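Pili retraction protein PilT (Thermus thermophilus, PDB 5FL3) probably hydrolyses ATP to drive pilus retraction, as a member of the GSP E family, and binds ADP. Local coordinates at residues T240-I250 and L266-R277. Numbering follows the deposited sequence.
Sequences TLDAWRTINRI and LAESLLGILSQR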
loop_
_atom_site.group_PDB
_atom_site.type_symbol
_atom_site.label_atom_id
_atom_site.label_comp_id
_atom_site.label_asym_id
_atom_site.label_seq_id
_atom_site.Cartn_x
_atom_site.Cartn_y
_atom_site.Cartn_z
ATOM N N THR A 240 3.706 -3.124 9.869
ATOM C CA THR A 240 4.846 -2.827 10.735
ATOM C C THR A 240 5.756 -1.694 10.266
ATOM O O THR A 240 5.930 -1.473 9.072
ATOM C CB THR A 240 5.690 -4.071 10.914
ATOM O OG1 THR A 240 5.836 -4.700 9.638
ATOM C CG2 THR A 240 4.989 -5.021 11.862
ATOM N N LEU A 241 6.364 -1.010 11.231
ATOM C CA LEU A 241 6.971 0.306 11.016
ATOM C C LEU A 241 8.327 0.243 10.335
ATOM O O LEU A 241 8.675 1.151 9.573
ATOM C CB LEU A 241 7.114 1.059 12.346
ATOM C CG LEU A 241 5.868 1.461 13.136
ATOM C CD1 LEU A 241 4.870 2.153 12.210
ATOM C CD2 LEU A 241 5.233 0.258 13.903
ATOM N N ASP A 242 9.099 -0.804 10.611
ATOM C CA ASP A 242 10.420 -0.947 9.989
ATOM C C ASP A 242 10.779 -2.405 9.786
ATOM O O ASP A 242 9.963 -3.284 10.046
ATOM C CB ASP A 242 11.503 -0.254 10.830
ATOM C CG ASP A 242 11.448 -0.640 12.304
ATOM O OD1 ASP A 242 10.855 -1.690 12.665
ATOM O OD2 ASP A 242 12.009 0.130 13.116
ATOM N N ALA A 243 12.006 -2.661 9.347
ATOM C CA ALA A 243 12.438 -4.024 9.056
ATOM C C ALA A 243 12.488 -4.887 10.318
ATOM O O ALA A 243 11.946 -5.988 10.346
ATOM C CB ALA A 243 13.787 -4.011 8.366
ATOM N N TRP A 244 13.135 -4.383 11.357
ATOM C CA TRP A 244 13.189 -5.084 12.633
ATOM C C TRP A 244 11.799 -5.564 13.097
ATOM O O TRP A 244 11.598 -6.751 13.335
ATOM C CB TRP A 244 13.836 -4.177 13.678
ATOM C CG TRP A 244 13.680 -4.645 15.092
ATOM C CD1 TRP A 244 12.903 -4.072 16.061
ATOM C CD2 TRP A 244 14.314 -5.784 15.703
ATOM N NE1 TRP A 244 13.008 -4.786 17.233
ATOM C CE2 TRP A 244 13.867 -5.838 17.043
ATOM C CE3 TRP A 244 15.211 -6.756 15.249
ATOM C CZ2 TRP A 244 14.288 -6.829 17.932
ATOM C CZ3 TRP A 244 15.625 -7.733 16.127
ATOM C CH2 TRP A 244 15.164 -7.763 17.459
ATOM N N ARG A 245 10.841 -4.642 13.189
ATOM C CA ARG A 245 9.470 -4.959 13.608
ATOM C C ARG A 245 8.753 -5.888 12.628
ATOM O O ARG A 245 7.906 -6.703 13.023
ATOM C CB ARG A 245 8.650 -3.670 13.771
ATOM C CG ARG A 245 8.551 -3.170 15.194
ATOM C CD ARG A 245 8.460 -1.666 15.240
ATOM N NE ARG A 245 9.702 -1.104 15.747
ATOM C CZ ARG A 245 10.223 0.065 15.375
ATOM N NH1 ARG A 245 9.612 0.818 14.469
ATOM N NH2 ARG A 245 11.376 0.476 15.903
ATOM N N THR A 246 9.089 -5.755 11.349
ATOM C CA THR A 246 8.435 -6.553 10.322
ATOM C C THR A 246 8.841 -8.016 10.447
ATOM O O THR A 246 7.998 -8.922 10.454
ATOM C CB THR A 246 8.763 -6.024 8.924
ATOM O OG1 THR A 246 8.154 -4.732 8.762
ATOM C CG2 THR A 246 8.252 -6.987 7.844
ATOM N N ILE A 247 10.144 -8.227 10.582
ATOM C CA ILE A 247 10.703 -9.549 10.786
ATOM C C ILE A 247 10.101 -10.221 12.006
ATOM O O ILE A 247 9.629 -11.360 11.925
ATOM C CB ILE A 247 12.218 -9.472 10.926
ATOM C CG1 ILE A 247 12.841 -9.136 9.564
ATOM C CG2 ILE A 247 12.746 -10.756 11.481
ATOM C CD1 ILE A 247 14.310 -8.837 9.586
ATOM N N ASN A 248 10.072 -9.504 13.128
ATOM C CA ASN A 248 9.557 -10.073 14.368
ATOM C C ASN A 248 8.077 -10.339 14.297
ATOM O O ASN A 248 7.585 -11.315 14.869
ATOM C CB ASN A 248 9.858 -9.157 15.544
ATOM C CG ASN A 248 11.312 -9.163 15.906
ATOM O OD1 ASN A 248 11.955 -10.211 15.881
ATOM N ND2 ASN A 248 11.858 -7.989 16.216
ATOM N N ARG A 249 7.367 -9.481 13.581
ATOM C CA ARG A 249 5.924 -9.652 13.475
ATOM C C ARG A 249 5.535 -10.931 12.728
ATOM O O ARG A 249 4.660 -11.667 13.185
ATOM C CB ARG A 249 5.291 -8.453 12.791
ATOM C CG ARG A 249 3.800 -8.422 12.974
ATOM C CD ARG A 249 3.451 -8.610 14.446
ATOM N NE ARG A 249 2.034 -8.897 14.628
ATOM C CZ ARG A 249 1.509 -10.117 14.619
ATOM N NH1 ARG A 249 2.288 -11.172 14.439
ATOM N NH2 ARG A 249 0.202 -10.277 14.791
ATOM N N ILE A 250 6.178 -11.172 11.583
ATOM C CA ILE A 250 6.048 -12.420 10.850
ATOM C C ILE A 250 6.286 -13.663 11.704
ATOM O O ILE A 250 5.517 -14.621 11.633
ATOM C CB ILE A 250 7.024 -12.460 9.658
ATOM C CG1 ILE A 250 6.527 -11.531 8.565
ATOM C CG2 ILE A 250 7.188 -13.886 9.128
ATOM C CD1 ILE A 250 7.607 -10.868 7.855
ATOM N N LEU A 266 11.815 -17.862 6.554
ATOM C CA LEU A 266 11.879 -16.437 6.273
ATOM C C LEU A 266 13.224 -16.043 5.646
ATOM O O LEU A 266 13.257 -15.364 4.612
ATOM C CB LEU A 266 11.615 -15.629 7.537
ATOM C CG LEU A 266 11.615 -14.099 7.388
ATOM C CD1 LEU A 266 10.709 -13.622 6.267
ATOM C CD2 LEU A 266 11.210 -13.469 8.694
ATOM N N ALA A 267 14.324 -16.504 6.237
ATOM C CA ALA A 267 15.651 -16.130 5.755
ATOM C C ALA A 267 15.904 -16.535 4.299
ATOM O O ALA A 267 16.506 -15.769 3.538
ATOM C CB ALA A 267 16.726 -16.723 6.651
ATOM N N GLU A 268 15.446 -17.716 3.892
ATOM C CA GLU A 268 15.828 -18.179 2.562
ATOM C C GLU A 268 14.956 -17.567 1.451
ATOM O O GLU A 268 15.448 -17.315 0.345
ATOM C CB GLU A 268 15.818 -19.711 2.494
ATOM C CG GLU A 268 14.456 -20.403 2.525
ATOM C CD GLU A 268 14.583 -21.938 2.452
ATOM O OE1 GLU A 268 15.411 -22.455 1.653
ATOM O OE2 GLU A 268 13.861 -22.630 3.208
ATOM N N SER A 269 13.691 -17.272 1.756
ATOM C CA SER A 269 12.774 -16.713 0.750
ATOM C C SER A 269 12.636 -15.162 0.724
ATOM O O SER A 269 12.112 -14.609 -0.240
ATOM C CB SER A 269 11.391 -17.344 0.928
ATOM O OG SER A 269 11.038 -17.399 2.301
ATOM N N LEU A 270 13.110 -14.457 1.747
ATOM C CA LEU A 270 13.040 -12.988 1.729
ATOM C C LEU A 270 13.984 -12.384 0.690
ATOM O O LEU A 270 15.084 -12.893 0.481
ATOM C CB LEU A 270 13.361 -12.415 3.111
ATOM C CG LEU A 270 13.051 -10.935 3.332
ATOM C CD1 LEU A 270 11.599 -10.627 2.992
ATOM C CD2 LEU A 270 13.349 -10.498 4.756
ATOM N N LEU A 271 13.545 -11.305 0.039
ATOM C CA LEU A 271 14.363 -10.562 -0.937
ATOM C C LEU A 271 14.682 -9.157 -0.479
ATOM O O LEU A 271 15.777 -8.633 -0.699
ATOM C CB LEU A 271 13.648 -10.443 -2.260
ATOM C CG LEU A 271 13.475 -11.691 -3.085
ATOM C CD1 LEU A 271 12.947 -11.265 -4.433
ATOM C CD2 LEU A 271 14.799 -12.380 -3.216
ATOM N N GLY A 272 13.673 -8.537 0.117
ATOM C CA GLY A 272 13.736 -7.142 0.500
ATOM C C GLY A 272 12.529 -6.742 1.331
ATOM O O GLY A 272 11.443 -7.329 1.204
ATOM N N ILE A 273 12.733 -5.775 2.221
ATOM C CA ILE A 273 11.632 -5.125 2.917
ATOM C C ILE A 273 11.719 -3.619 2.679
ATOM O O ILE A 273 12.780 -3.014 2.840
ATOM C CB ILE A 273 11.655 -5.411 4.423
ATOM C CG1 ILE A 273 11.771 -6.913 4.687
ATOM C CG2 ILE A 273 10.429 -4.807 5.107
ATOM C CD1 ILE A 273 12.071 -7.233 6.129
ATOM N N LEU A 274 10.600 -3.028 2.280
ATOM C CA LEU A 274 10.505 -1.597 2.082
ATOM C C LEU A 274 9.517 -0.977 3.059
ATOM O O LEU A 274 8.315 -0.972 2.808
ATOM C CB LEU A 274 10.082 -1.297 0.649
ATOM C CG LEU A 274 11.109 -1.676 -0.416
ATOM C CD1 LEU A 274 10.462 -1.951 -1.758
ATOM C CD2 LEU A 274 12.100 -0.546 -0.541
ATOM N N SER A 275 10.017 -0.456 4.175
ATOM C CA SER A 275 9.143 0.148 5.175
ATOM C C SER A 275 8.976 1.625 4.890
ATOM O O SER A 275 9.934 2.322 4.628
ATOM C CB SER A 275 9.687 -0.077 6.575
ATOM O OG SER A 275 9.683 -1.455 6.888
ATOM N N GLN A 276 7.737 2.093 4.917
ATOM C CA GLN A 276 7.432 3.410 4.406
ATOM C C GLN A 276 6.689 4.266 5.411
ATOM O O GLN A 276 5.905 3.766 6.211
ATOM C CB GLN A 276 6.614 3.289 3.124
ATOM C CG GLN A 276 7.392 2.643 2.004
ATOM C CD GLN A 276 6.642 2.635 0.703
ATOM O OE1 GLN A 276 5.579 3.247 0.572
ATOM N NE2 GLN A 276 7.183 1.944 -0.267
ATOM N N ARG A 277 6.956 5.565 5.348
ATOM C CA ARG A 277 6.234 6.564 6.111
ATOM C C ARG A 277 6.082 7.768 5.185
ATOM O O ARG A 277 7.012 8.102 4.472
ATOM C CB ARG A 277 6.991 6.911 7.400
ATOM C CG ARG A 277 6.182 7.573 8.486
ATOM C CD ARG A 277 5.707 6.548 9.533
ATOM N NE ARG A 277 6.655 5.447 9.786
ATOM C CZ ARG A 277 7.717 5.503 10.599
ATOM N NH1 ARG A 277 8.039 6.628 11.243
ATOM N NH2 ARG A 277 8.479 4.423 10.753
#
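Helix 243-250 packs across strand 270-277, in a buried helix-on-sheet contact of the P-loop ATPase core, through Thr246, Ile247 and Ala243 on Ile273. The axes of helix 243-250 and strand 270-277 come within 9.1 Å, at 118° between their N-to-C directions. The strand runs beside strand 134-139, which leads toward the nucleotide-binding loop. Thr246 and Ile273 meet tip to tip, CG2 to CG2 at 4.1 Å, while Ile247 crosses Ile273 at about a right angle, and Ile247 CG1 lies 4.0 Å from Ile273 CD1. Farther along, Leu266 CD2, on the helix preceding the strand, lies against Ile250 CG2. With Thr246 OG1 anti to the carbonyl carbon (chi1 -67°), CG2 faces the strand and the hydroxyl, which accepts from Thr240 OG1, turns back to donate to Asp242 O from above its carbonyl plane; Thr246 N reaches that oxygen from the opposite face. A valine in place of Thr246 would probably leave Thr240 OG1 without this acceptor and Asp242 O with one donor fewer. Asp242 is the N-cap of helix 243-250, its OD1 accepting from Arg245 N at 3.0 Å. Ser275 OG hydrogen-bonds to Thr139, and Ser275 CB sits 3.4 Å from Leu241 O.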